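Local coordinates for conserved hypothetical exported protein (Bacteroides fragilis, PDB 4JJA) that is of unproven function but may act as a peptidoglycan beta-N-acetylmuramidase, at residues Q110-L114 against P143-G147; M127-E132 against L189-C195; V150-I154 against W351-V355; L181-E186 against Q361-L367; T209-L213 against M224-Y228. One frame throughout, in Å; residues are numbered along the deposited sequence. Where two conformers were deposited one is given.

Interaction 1. Residues Q110-L114 against P143-G147; sequences QDVGL and PNPNG
Loops that follow the neighbouring strands 104-107 and 136-140 of the parallel Rossmann-like sheet meet here, Gln-110 and Val-112 touching Pro-143, Pro-145 and Asn-146. The Gln-110 amide suits the junction because NE2 can give two hydrogen bonds. Gln-110 NE2 donates across to Pro-143 O at 2.8 Å, nearly along the C=O axis, and back to Asp-111 O, in the carbonyl plane on a lone pair. Both acceptors lie in the amide plane, which fixes its rotation, and the bend at chi2 (63°) folds the chain back to reach them. Pro-145 packs beside the same backbone, its CD 3.2 Å from Asp-111 O and its CG 3.8 Å from Val-112 CA. At the far end Asn-146 ND2 donates to Val-112 O (3.0 Å, 165°) and also to Ile-227 O of helix 224-233. Asn-144 OD1 accepts from Asn-146 N at 2.8 Å, an Asx turn set within the type I turn 144-147. Asn-144 OD1 also sits 3.3 Å from Gly-113 CA, where glycine fits because it has no side chain and tolerates a positive phi. The two loops leave the C-terminal ends of adjacent parallel strands, where loops of Rossmann-like alpha/beta folds gather.

Interaction 2. Residues M127-E132 against L189-C195; sequences MDACAE and LPSSRIC
Leu-189 opens the contact by pressing on Met-127 and Asp-128 of helix 119-132, the crossover helix between strands 104-107 and 136-140 in the Rossmann-like half of the protein; the loop 189-195 runs past this helix on its way to the edge strand 197-200. Leu-189 CD2 lies 3.8 Å from CB of Met-127 (a selenomethionine), its branched end packing on an apolar patch that Val-183 of helix 176-185 also lines. Pro-190 comes next, its ring crossing the Asp-128 carboxylate at a slant, with Pro-190 CG 3.5 Å from Asp-128 OD2. That oxygen has its main partner elsewhere, in a salt bridge to Lys-93. After the turn the chain comes back to the helix at Arg-193. Arg-193 CB rests on Ala-131 CB at 3.6 Å, where the small alanine lets the loop come close. The extended chain then carries Arg-193 NE to a long salt bridge with Asp-128 OD1 (3.9 Å). Beyond that, Glu-132 stacks over the Arg-193 guanidinium: Glu-132 CG stands 3.8 Å above the plane, offset toward the rim, and the carboxylate and guanidinium planes are only 10° apart. No N-H of Arg-193 points at Glu-132 OE1, which lies well out of the guanidinium plane, so their attraction is one of charge alone. Ile-194 turns its side chain away, and its carbonyl oxygen packs against Ala-131 CB. In Cys-195, SG stands anti to the backbone N (chi1 -179°), which leads it to the helix, 3.6 Å from Cys-130 CB.

Interaction 3. Residues V150-I154 against W351-V355; sequences VDGPI and WKRDV
Trp-351, just before helix 352-362, lies with one ring face against Gly-152 and Pro-153 of the loop 150-154. Trp-351 CB starts 3.8 Å from Pro-153 N. Chi1 of 67° puts CG between the backbone N and carbonyl carbon, the crowded position, and lays the indole along the loop. Gly-152 CA lies over the face of the Trp-351 five-membered ring, 3.5 Å from its centroid, a CH-pi contact. Glycine suits this place because, at phi 93°, a CB would jam against the preceding carbonyl oxygen and crowd Pro-153 CD. On the six-membered ring, Pro-153 CD sits over Trp-351 CE3 at 3.6 Å. At the indole edge Trp-351 NE1 donates to Asp-151 OD1 (2.8 Å, 150°), meeting it from above the carboxylate plane, while Asp-151 OD2 is held by Lys-348 and Ile-302 N. One turn on, Asp-354 OD2 accepts from Ile-154 N at 3.0 Å and from a water that also bonds Ile-154 O; its OD1 pairs with Arg-357. Val-355 packs between, CG1 3.9 Å from Val-150 CG1 and CG2 against Gly-152 O, a buried oxygen lacking a partner. Each segment thus supplies one carboxylate to an N-H of the other, and with the CH-pi packing this fixes the indole.

Interaction 4. Residues L181-E186 against Q361-L367; sequences LMVNGE and QRKPYLL
Chi1 of -53° turns the Tyr-365 ring anti to its own carbonyl carbon and lays it over the backbone of Met-182, while the bend of Glu-186 at chi2 (-61°) curls the carboxylate back to the tyrosine hydroxyl. Met-182 CA is 3.6 Å from the Tyr-365 ring centroid, a CH-pi contact square over the face; Pro-364 CB covers the opposite face. Tyr-365 OH donates to Glu-186 OE2 (2.7 Å), which uses its anti lone pair and lies in the ring plane. Glu-186 OE1 takes a bond from Gln-361 NE2 at 2.9 Å, met from well above the carboxylate plane. Gln-361 and Tyr-365, four residues apart, thus share one carboxylate. These bonds tie the C-terminal end of helix 176-185, in the Rossmann-like half, to the end of helix 352-362 and the 3-10 turn after it, bringing the last part of the chain back onto the N-terminal region. A water donates to both Glu-186 OE2 and Gln-361 O. The selenomethionine Met-182, its chain extended, reaches past the ring, its SE 5.2 Å from the Tyr-365 centroid in an oblique Met-aromatic contact. At the tip, Met-182 CE packs on Gln-361 CG at 3.5 Å. Gly-185 leaves room for the hydroxyl, with its C 3.3 Å from Tyr-365 OH. At the other end Leu-181 CD1 meets Leu-367 CD2 at 3.8 Å, the two leucines crossing at about a right angle.

Interaction 5. Residues T209-L213 against M224-Y228; sequences TMYRL and MKAIY
Met-224, Tyr-228 and Arg-212 supply most of the surface hidden between the loop 209-213, which follows the edge strand 197-200, and the first turn of helix 224-233. Met-224, a selenomethionine, is the central piece. Met-224 CG sits over the middle of the Arg-212 guanidinium, 3.6 Å above the plane, in one of the two conformers of this arginine. Bends at chi2 (-56°) and chi3 (-62°) then curl the chain back against the loop backbone: Met-224 SE comes 3.5 Å from Leu-213 N, a buried nitrogen with no partner, and Met-224 CE stops 3.6 Å from Tyr-211 O. A flexible unbranched chain suits such a winding path. The charge of Arg-212 goes outside the contact, to Asp-294, which Lys-225 also binds. Tyr-228 stands one turn further along the helix. Tyr-228 OH donates to a water at 2.6 Å lying in the ring plane, and that water in turn donates to Tyr-211 O (2.8 Å). Met-210, a second selenomethionine, bends its CE to within 3.7 Å of Tyr-228 CE1, while Trp-298 meets the same ring edge-to-face. Leu-213 CD2 packs on Ile-227 CD1 at 3.8 Å. The joint therefore rests on dispersion, with a single water relaying a hydrogen bond from Tyr-228 OH to Tyr-211 O.

Interaction 1 lies nearest the middle of the chain, and its loops at the C-terminal ends of the sheet strands are joined by amide-to-backbone bonds; interaction 5 leans directly on it, Gln-110 packing on Leu-213 and Pro-143 on Tyr-211, but relies on bent selenomethionine chains and a water. Interactions 2 and 4 stand nearer the surface and touch through helix 176-185, Asn-184 ND2 meeting Cys-195 O; the first mixes apolar packing with loosely paired charges, the second a tyrosine-glutamate-glutamine group. Interactions 3 and 4 share helix 352-362, one at its start and one at its end, and both join regions far apart in sequence; interaction 3 is the more buried of the two.

Interaction 1. Residues Q110-L114 against P143-G147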
# COMPACT_ATOMS: atom_id res chain seq x y z
N GLN A 110 7.90 4.02 1.40
CA GLN A 110 7.78 2.55 1.41
C GLN A 110 6.31 2.14 1.40
O GLN A 110 5.58 2.37 2.37
CB GLN A 110 8.50 1.94 2.61
CG GLN A 110 8.46 0.42 2.62
CD GLN A 110 9.16 -0.18 1.40
OE1 GLN A 110 10.37 -0.03 1.25
NE2 GLN A 110 8.41 -0.84 0.54
N ASP A 111 5.91 1.43 0.32
CA ASP A 111 4.59 0.92 0.08
C ASP A 111 4.50 -0.58 0.46
O ASP A 111 5.53 -1.23 0.65
CB ASP A 111 4.31 1.08 -1.46
CG ASP A 111 2.96 0.64 -1.85
OD1 ASP A 111 2.00 1.02 -1.16
OD2 ASP A 111 2.86 -0.14 -2.85
N VAL A 112 3.29 -1.16 0.45
CA VAL A 112 3.12 -2.60 0.71
C VAL A 112 2.46 -3.39 -0.42
O VAL A 112 2.28 -4.58 -0.30
CB VAL A 112 2.40 -2.86 2.05
CG1 VAL A 112 3.19 -2.21 3.22
CG2 VAL A 112 1.01 -2.34 2.02
N GLY A 113 2.11 -2.71 -1.50
CA GLY A 113 1.63 -3.40 -2.71
C GLY A 113 0.19 -3.81 -2.83
O GLY A 113 -0.13 -4.76 -3.50
N LEU A 114 -0.70 -3.07 -2.15
CA LEU A 114 -2.11 -3.36 -2.16
C LEU A 114 -2.90 -2.20 -2.71
O LEU A 114 -2.65 -1.04 -2.42
CB LEU A 114 -2.62 -3.65 -0.74
CG LEU A 114 -2.48 -5.09 -0.28
CD1 LEU A 114 -3.32 -6.03 -1.15
CD2 LEU A 114 -1.01 -5.48 -0.15
N PRO A 143 11.46 -1.35 -3.03
CA PRO A 143 10.77 -2.59 -3.35
C PRO A 143 9.32 -2.64 -2.95
O PRO A 143 8.92 -1.95 -2.02
CB PRO A 143 11.57 -3.66 -2.56
CG PRO A 143 12.92 -3.09 -2.47
CD PRO A 143 12.67 -1.62 -2.24
N ASN A 144 8.56 -3.46 -3.67
CA ASN A 144 7.23 -3.85 -3.24
C ASN A 144 7.39 -5.17 -2.50
O ASN A 144 7.79 -6.15 -3.12
CB ASN A 144 6.33 -3.99 -4.47
CG ASN A 144 4.92 -4.41 -4.13
OD1 ASN A 144 4.63 -4.82 -2.99
ND2 ASN A 144 4.05 -4.37 -5.15
N PRO A 145 7.10 -5.23 -1.18
CA PRO A 145 7.28 -6.49 -0.46
C PRO A 145 6.32 -7.58 -0.91
O PRO A 145 6.52 -8.74 -0.62
CB PRO A 145 7.04 -6.09 0.99
CG PRO A 145 6.08 -4.91 0.89
CD PRO A 145 6.54 -4.16 -0.32
N ASN A 146 5.26 -7.17 -1.61
CA ASN A 146 4.29 -8.06 -2.25
C ASN A 146 4.41 -7.97 -3.79
O ASN A 146 3.44 -8.17 -4.51
CB ASN A 146 2.86 -7.75 -1.75
CG ASN A 146 2.62 -8.29 -0.37
OD1 ASN A 146 2.78 -9.51 -0.15
ND2 ASN A 146 2.13 -7.45 0.54
N GLY A 147 5.61 -7.71 -4.27
CA GLY A 147 5.89 -7.57 -5.69
C GLY A 147 6.06 -8.86 -6.44
O GLY A 147 6.26 -8.81 -7.66
O HOH W 1 1.68 -6.01 -4.95

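Interaction 2. Residues M127-E132 against L189-C195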
# COMPACT_ATOMS: atom_id res chain seq x y z
N MSE A 127 1.04 13.58 -9.17
CA MSE A 127 1.35 13.50 -10.59
C MSE A 127 0.44 14.40 -11.40
O MSE A 127 0.88 15.05 -12.35
CB MSE A 127 1.23 12.06 -11.11
CG MSE A 127 2.35 11.16 -10.62
SE MSE A 127 2.06 9.31 -11.16
CE MSE A 127 2.35 9.56 -13.03
N ASP A 128 -0.84 14.39 -11.06
CA ASP A 128 -1.81 15.25 -11.78
C ASP A 128 -1.43 16.75 -11.63
O ASP A 128 -1.38 17.47 -12.61
CB ASP A 128 -3.18 14.98 -11.24
CG ASP A 128 -4.28 15.64 -12.04
OD1 ASP A 128 -4.23 15.52 -13.28
OD2 ASP A 128 -5.22 16.13 -11.39
N ALA A 129 -1.09 17.12 -10.41
CA ALA A 129 -0.71 18.51 -10.11
C ALA A 129 0.59 18.85 -10.83
O ALA A 129 0.73 19.91 -11.42
CB ALA A 129 -0.61 18.73 -8.64
N CYS A 130 1.57 17.97 -10.74
CA CYS A 130 2.84 18.21 -11.41
C CYS A 130 2.68 18.30 -12.93
O CYS A 130 3.32 19.15 -13.57
CB CYS A 130 3.87 17.16 -10.99
SG CYS A 130 4.54 17.36 -9.30
N ALA A 131 1.77 17.51 -13.48
CA ALA A 131 1.50 17.54 -14.90
C ALA A 131 0.93 18.91 -15.26
O ALA A 131 1.39 19.54 -16.22
CB ALA A 131 0.51 16.43 -15.33
N GLU A 132 -0.05 19.36 -14.47
CA GLU A 132 -0.77 20.62 -14.78
C GLU A 132 0.22 21.79 -14.69
O GLU A 132 0.13 22.76 -15.47
CB GLU A 132 -1.93 20.78 -13.78
CG GLU A 132 -2.88 21.98 -14.02
CD GLU A 132 -4.02 22.09 -13.00
OE1 GLU A 132 -4.20 21.19 -12.13
OE2 GLU A 132 -4.72 23.13 -13.04
N LEU A 189 -4.27 9.56 -15.29
CA LEU A 189 -4.45 10.87 -14.66
C LEU A 189 -5.73 11.57 -15.16
O LEU A 189 -6.10 11.39 -16.30
CB LEU A 189 -3.24 11.79 -14.91
CG LEU A 189 -1.88 11.34 -14.37
CD1 LEU A 189 -0.82 12.36 -14.68
CD2 LEU A 189 -1.98 11.07 -12.86
N PRO A 190 -6.33 12.45 -14.34
CA PRO A 190 -7.40 13.37 -14.86
C PRO A 190 -7.03 14.22 -16.07
O PRO A 190 -5.90 14.68 -16.20
CB PRO A 190 -7.61 14.31 -13.68
CG PRO A 190 -7.30 13.50 -12.50
CD PRO A 190 -6.12 12.60 -12.90
N SER A 191 -8.01 14.48 -16.94
CA SER A 191 -7.79 15.29 -18.15
C SER A 191 -6.67 14.69 -18.99
O SER A 191 -6.09 15.36 -19.85
CB SER A 191 -7.46 16.77 -17.80
OG SER A 191 -8.58 17.44 -17.23
N SER A 192 -6.35 13.43 -18.70
CA SER A 192 -5.42 12.63 -19.48
C SER A 192 -4.10 13.31 -19.76
O SER A 192 -3.51 13.18 -20.83
CB SER A 192 -6.12 12.19 -20.74
OG SER A 192 -7.36 11.62 -20.36
N ARG A 193 -3.61 14.02 -18.75
CA ARG A 193 -2.27 14.52 -18.79
C ARG A 193 -1.24 13.39 -18.59
O ARG A 193 -1.58 12.30 -18.13
CB ARG A 193 -2.06 15.56 -17.70
CG ARG A 193 -3.03 16.76 -17.70
CD ARG A 193 -3.08 17.37 -16.27
NE ARG A 193 -4.23 18.25 -16.02
CZ ARG A 193 -4.41 19.45 -16.58
NH1 ARG A 193 -3.53 19.94 -17.46
NH2 ARG A 193 -5.49 20.15 -16.27
N ILE A 194 -0.01 13.65 -18.99
CA ILE A 194 1.15 12.89 -18.52
C ILE A 194 2.12 13.77 -17.75
O ILE A 194 2.32 14.95 -18.08
CB ILE A 194 1.87 12.14 -19.64
CG1 ILE A 194 2.42 13.07 -20.72
CG2 ILE A 194 0.91 11.05 -20.21
CD1 ILE A 194 3.14 12.29 -21.80
N CYS A 195 2.67 13.20 -16.69
CA CYS A 195 3.63 13.87 -15.84
C CYS A 195 5.04 13.46 -16.24
O CYS A 195 5.31 12.28 -16.51
CB CYS A 195 3.30 13.51 -14.37
SG CYS A 195 4.34 14.27 -13.15

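Interaction 3. Residues V150-I154 against W351-V355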
# COMPACT_ATOMS: atom_id res chain seq x y z
N VAL A 150 0.72 -11.17 -8.61
CA VAL A 150 -0.42 -10.34 -9.00
C VAL A 150 -1.66 -11.18 -8.63
O VAL A 150 -1.70 -12.38 -8.92
CB VAL A 150 -0.39 -10.00 -10.49
CG1 VAL A 150 -1.61 -9.15 -10.89
CG2 VAL A 150 0.94 -9.30 -10.84
N ASP A 151 -2.66 -10.56 -7.99
CA ASP A 151 -3.82 -11.35 -7.58
C ASP A 151 -5.02 -10.47 -7.34
O ASP A 151 -4.93 -9.29 -7.00
CB ASP A 151 -3.48 -12.14 -6.30
CG ASP A 151 -4.15 -13.48 -6.19
OD1 ASP A 151 -4.90 -13.86 -7.08
OD2 ASP A 151 -3.87 -14.14 -5.14
N GLY A 152 -6.17 -11.11 -7.46
CA GLY A 152 -7.45 -10.50 -7.18
C GLY A 152 -8.10 -9.88 -8.42
O GLY A 152 -7.46 -9.70 -9.45
N PRO A 153 -9.41 -9.60 -8.33
CA PRO A 153 -10.09 -8.95 -9.42
C PRO A 153 -9.51 -7.58 -9.74
O PRO A 153 -9.09 -6.87 -8.83
CB PRO A 153 -11.53 -8.79 -8.89
CG PRO A 153 -11.63 -9.51 -7.68
CD PRO A 153 -10.25 -9.73 -7.15
N ILE A 154 -9.55 -7.20 -11.01
CA ILE A 154 -9.32 -5.80 -11.37
C ILE A 154 -10.48 -4.98 -10.84
O ILE A 154 -11.63 -5.37 -10.98
CB ILE A 154 -9.13 -5.65 -12.90
CG1 ILE A 154 -7.83 -6.38 -13.39
CG2 ILE A 154 -9.10 -4.18 -13.31
CD1 ILE A 154 -7.68 -6.54 -14.91
N TRP A 351 -11.15 -14.86 -11.07
CA TRP A 351 -10.33 -13.71 -11.38
C TRP A 351 -9.02 -14.05 -12.08
O TRP A 351 -8.22 -13.17 -12.34
CB TRP A 351 -10.14 -12.78 -10.20
CG TRP A 351 -9.35 -13.28 -9.05
CD1 TRP A 351 -8.01 -13.62 -9.01
CD2 TRP A 351 -9.82 -13.43 -7.69
NE1 TRP A 351 -7.65 -13.95 -7.73
CE2 TRP A 351 -8.72 -13.81 -6.90
CE3 TRP A 351 -11.06 -13.22 -7.08
CZ2 TRP A 351 -8.82 -14.00 -5.52
CZ3 TRP A 351 -11.15 -13.40 -5.70
CH2 TRP A 351 -10.05 -13.79 -4.95
N LYS A 352 -8.76 -15.34 -12.35
CA LYS A 352 -7.48 -15.71 -12.96
C LYS A 352 -7.22 -15.00 -14.27
O LYS A 352 -6.12 -14.51 -14.51
CB LYS A 352 -7.44 -17.23 -13.15
CG LYS A 352 -6.18 -17.77 -13.79
CD LYS A 352 -4.99 -17.47 -13.00
CE LYS A 352 -3.81 -18.42 -13.39
NZ LYS A 352 -3.02 -18.83 -12.18
N ARG A 353 -8.24 -14.93 -15.10
CA ARG A 353 -8.12 -14.26 -16.38
C ARG A 353 -7.79 -12.79 -16.23
O ARG A 353 -6.91 -12.28 -16.94
CB ARG A 353 -9.39 -14.42 -17.20
CG ARG A 353 -9.56 -15.87 -17.67
CD ARG A 353 -8.67 -16.19 -18.83
NE ARG A 353 -9.12 -15.43 -19.96
CZ ARG A 353 -9.42 -15.91 -21.14
NH1 ARG A 353 -9.20 -17.19 -21.41
NH2 ARG A 353 -9.85 -15.07 -22.05
N ASP A 354 -8.47 -12.12 -15.30
CA ASP A 354 -8.19 -10.67 -15.01
C ASP A 354 -6.68 -10.54 -14.70
O ASP A 354 -6.01 -9.62 -15.16
CB ASP A 354 -8.95 -10.13 -13.76
CG ASP A 354 -10.31 -9.48 -14.03
OD1 ASP A 354 -10.76 -9.41 -15.22
OD2 ASP A 354 -10.93 -9.03 -12.96
N VAL A 355 -6.18 -11.43 -13.85
CA VAL A 355 -4.78 -11.35 -13.46
C VAL A 355 -3.86 -11.58 -14.68
O VAL A 355 -2.87 -10.85 -14.85
CB VAL A 355 -4.47 -12.38 -12.36
CG1 VAL A 355 -2.97 -12.59 -12.15
CG2 VAL A 355 -5.13 -11.95 -11.01
O HOH W 2 -12.95 -7.04 -12.79

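Interaction 4. Residues L181-E186 against Q361-L367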
# COMPACT_ATOMS: atom_id res chain seq x y z
N LEU A 181 4.80 4.89 -14.04
CA LEU A 181 4.95 4.78 -15.47
C LEU A 181 3.67 4.29 -16.14
O LEU A 181 3.29 4.76 -17.24
CB LEU A 181 6.16 3.89 -15.82
CG LEU A 181 7.54 4.39 -15.35
CD1 LEU A 181 8.65 3.37 -15.65
CD2 LEU A 181 7.88 5.77 -15.95
N MSE A 182 3.01 3.33 -15.51
CA MSE A 182 1.73 2.82 -16.02
C MSE A 182 0.64 3.86 -15.98
O MSE A 182 -0.14 3.97 -16.93
CB MSE A 182 1.33 1.55 -15.29
CG MSE A 182 0.08 0.92 -15.85
SE MSE A 182 -0.14 -0.87 -15.06
CE MSE A 182 -1.28 -1.60 -16.47
N VAL A 183 0.54 4.63 -14.91
CA VAL A 183 -0.43 5.71 -14.83
C VAL A 183 -0.26 6.68 -16.00
O VAL A 183 -1.26 7.07 -16.60
CB VAL A 183 -0.26 6.44 -13.47
CG1 VAL A 183 -0.94 7.79 -13.47
CG2 VAL A 183 -0.73 5.52 -12.33
N ASN A 184 0.97 7.01 -16.36
CA ASN A 184 1.21 7.85 -17.52
C ASN A 184 0.75 7.13 -18.76
O ASN A 184 -0.03 7.71 -19.53
CB ASN A 184 2.67 8.26 -17.61
CG ASN A 184 3.00 9.52 -16.84
OD1 ASN A 184 2.15 10.35 -16.50
ND2 ASN A 184 4.29 9.68 -16.57
N GLY A 185 1.30 5.94 -19.02
CA GLY A 185 1.11 5.29 -20.32
C GLY A 185 -0.31 4.89 -20.61
O GLY A 185 -0.72 4.89 -21.77
N GLU A 186 -1.05 4.53 -19.57
CA GLU A 186 -2.44 4.14 -19.70
C GLU A 186 -3.42 5.30 -19.56
O GLU A 186 -4.63 5.07 -19.63
CB GLU A 186 -2.77 3.02 -18.67
CG GLU A 186 -1.97 1.79 -18.84
CD GLU A 186 -2.14 1.08 -20.18
OE1 GLU A 186 -3.25 0.66 -20.48
OE2 GLU A 186 -1.14 0.94 -20.92
N GLN A 361 -0.82 -6.33 -19.56
CA GLN A 361 -1.02 -4.88 -19.65
C GLN A 361 0.13 -4.14 -18.97
O GLN A 361 0.53 -3.06 -19.42
CB GLN A 361 -2.37 -4.47 -19.02
CG GLN A 361 -2.83 -3.05 -19.29
CD GLN A 361 -4.01 -2.60 -18.48
OE1 GLN A 361 -4.57 -3.32 -17.66
NE2 GLN A 361 -4.43 -1.37 -18.75
N ARG A 362 0.60 -4.65 -17.83
CA ARG A 362 1.61 -3.93 -17.06
C ARG A 362 3.01 -4.09 -17.60
O ARG A 362 3.90 -3.35 -17.22
CB ARG A 362 1.58 -4.40 -15.60
CG ARG A 362 2.26 -5.71 -15.32
CD ARG A 362 2.16 -6.12 -13.85
NE ARG A 362 3.05 -7.23 -13.62
CZ ARG A 362 3.69 -7.47 -12.48
NH1 ARG A 362 3.40 -6.82 -11.37
NH2 ARG A 362 4.62 -8.39 -12.44
N LYS A 363 3.22 -5.10 -18.44
CA LYS A 363 4.58 -5.47 -18.83
C LYS A 363 5.45 -4.32 -19.36
O LYS A 363 6.61 -4.26 -18.97
CB LYS A 363 4.54 -6.64 -19.84
CG LYS A 363 5.88 -7.27 -20.10
CD LYS A 363 6.20 -8.25 -19.00
CE LYS A 363 7.30 -9.34 -19.35
NZ LYS A 363 6.94 -10.67 -18.77
N PRO A 364 4.91 -3.43 -20.20
CA PRO A 364 5.79 -2.34 -20.69
C PRO A 364 6.29 -1.36 -19.66
O PRO A 364 7.21 -0.59 -19.94
CB PRO A 364 4.88 -1.57 -21.68
CG PRO A 364 3.72 -2.51 -22.02
CD PRO A 364 3.56 -3.39 -20.79
N TYR A 365 5.71 -1.40 -18.46
CA TYR A 365 6.00 -0.47 -17.40
C TYR A 365 6.90 -1.06 -16.32
O TYR A 365 7.30 -0.33 -15.39
CB TYR A 365 4.69 0.03 -16.80
CG TYR A 365 3.76 0.57 -17.84
CD1 TYR A 365 4.08 1.70 -18.59
CD2 TYR A 365 2.63 -0.12 -18.18
CE1 TYR A 365 3.28 2.14 -19.57
CE2 TYR A 365 1.78 0.35 -19.16
CZ TYR A 365 2.11 1.48 -19.86
OH TYR A 365 1.30 1.99 -20.85
N LEU A 366 7.23 -2.35 -16.42
CA LEU A 366 8.08 -2.97 -15.43
C LEU A 366 9.50 -2.48 -15.58
O LEU A 366 9.98 -2.22 -16.67
CB LEU A 366 8.04 -4.49 -15.46
CG LEU A 366 6.66 -5.11 -15.24
CD1 LEU A 366 6.69 -6.63 -15.31
CD2 LEU A 366 5.96 -4.61 -13.93
N LEU A 367 10.16 -2.32 -14.45
CA LEU A 367 11.53 -1.87 -14.38
C LEU A 367 12.49 -2.95 -13.92
O LEU A 367 13.72 -2.76 -13.88
CB LEU A 367 11.64 -0.68 -13.44
CG LEU A 367 10.99 0.62 -13.92
CD1 LEU A 367 10.90 1.61 -12.76
CD2 LEU A 367 11.71 1.17 -15.15
O HOH W 3 -0.11 -1.94 -21.88

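Interaction 5. Residues T209-L213 against M224-Y228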
# COMPACT_ATOMS: atom_id res chain seq x y z
N THR A 209 12.35 -11.09 -5.69
CA THR A 209 13.05 -10.74 -4.49
C THR A 209 12.03 -10.52 -3.38
O THR A 209 11.05 -9.80 -3.58
CB THR A 209 13.82 -9.45 -4.68
OG1 THR A 209 14.70 -9.57 -5.79
CG2 THR A 209 14.59 -9.01 -3.41
N MSE A 210 12.29 -11.04 -2.19
CA MSE A 210 11.45 -10.90 -1.02
C MSE A 210 12.07 -9.93 -0.06
O MSE A 210 12.66 -10.31 0.96
CB MSE A 210 11.23 -12.26 -0.35
CG MSE A 210 10.71 -13.31 -1.34
SE MSE A 210 9.09 -12.86 -2.31
CE MSE A 210 7.89 -12.68 -0.80
N TYR A 211 11.96 -8.64 -0.38
CA TYR A 211 12.49 -7.59 0.45
C TYR A 211 11.72 -7.46 1.72
O TYR A 211 10.49 -7.44 1.70
CB TYR A 211 12.48 -6.29 -0.30
CG TYR A 211 12.99 -5.08 0.46
CD1 TYR A 211 14.34 -4.82 0.61
CD2 TYR A 211 12.10 -4.14 0.97
CE1 TYR A 211 14.76 -3.68 1.25
CE2 TYR A 211 12.52 -3.00 1.58
CZ TYR A 211 13.87 -2.75 1.70
OH TYR A 211 14.24 -1.57 2.34
N ARG A 212 12.44 -7.30 2.83
CA ARG A 212 11.85 -7.13 4.16
C ARG A 212 12.02 -5.69 4.61
O ARG A 212 13.08 -5.11 4.44
CB ARG A 212 12.52 -8.09 5.14
CG ARG A 212 12.22 -9.51 4.80
CD ARG A 212 12.77 -10.52 5.74
NE ARG A 212 12.10 -10.67 6.98
CZ ARG A 212 11.11 -11.54 7.20
NH1 ARG A 212 10.61 -12.29 6.25
NH2 ARG A 212 10.65 -11.63 8.41
N LEU A 213 10.96 -5.11 5.12
CA LEU A 213 10.93 -3.70 5.42
C LEU A 213 11.61 -3.45 6.76
O LEU A 213 11.24 -4.04 7.76
CB LEU A 213 9.48 -3.22 5.53
CG LEU A 213 8.81 -2.89 4.21
CD1 LEU A 213 8.84 -3.89 3.13
CD2 LEU A 213 7.43 -2.39 4.44
N MSE A 224 6.69 -8.72 8.89
CA MSE A 224 6.49 -9.22 7.57
C MSE A 224 5.32 -10.21 7.49
O MSE A 224 4.66 -10.28 6.45
CB MSE A 224 7.75 -9.81 6.97
CG MSE A 224 8.85 -8.75 6.76
SE MSE A 224 8.27 -7.28 5.68
CE MSE A 224 7.89 -8.25 4.06
N LYS A 225 5.02 -10.91 8.55
CA LYS A 225 3.90 -11.80 8.57
C LYS A 225 2.60 -11.02 8.29
O LYS A 225 1.76 -11.44 7.48
CB LYS A 225 3.79 -12.54 9.91
CG LYS A 225 3.02 -13.82 9.86
CD LYS A 225 3.86 -14.95 9.23
CE LYS A 225 4.96 -15.48 10.13
NZ LYS A 225 5.81 -16.34 9.28
N ALA A 226 2.45 -9.89 8.97
CA ALA A 226 1.27 -9.04 8.80
C ALA A 226 1.23 -8.56 7.35
O ALA A 226 0.18 -8.53 6.73
CB ALA A 226 1.36 -7.85 9.75
N ILE A 227 2.37 -8.15 6.79
CA ILE A 227 2.44 -7.61 5.41
C ILE A 227 2.07 -8.69 4.41
O ILE A 227 1.41 -8.42 3.41
CB ILE A 227 3.82 -6.96 5.15
CG1 ILE A 227 3.88 -5.67 5.98
CG2 ILE A 227 4.05 -6.70 3.63
CD1 ILE A 227 5.20 -5.03 6.06
N TYR A 228 2.52 -9.92 4.63
CA TYR A 228 2.17 -10.99 3.73
C TYR A 228 0.73 -11.45 3.83
O TYR A 228 0.14 -11.88 2.84
CB TYR A 228 3.12 -12.17 3.88
CG TYR A 228 4.57 -11.87 3.55
CD1 TYR A 228 4.92 -11.16 2.39
CD2 TYR A 228 5.60 -12.39 4.30
CE1 TYR A 228 6.23 -10.92 2.03
CE2 TYR A 228 6.94 -12.16 3.96
CZ TYR A 228 7.28 -11.44 2.84
OH TYR A 228 8.59 -11.23 2.51
O HOH W 4 8.96 -9.47 0.57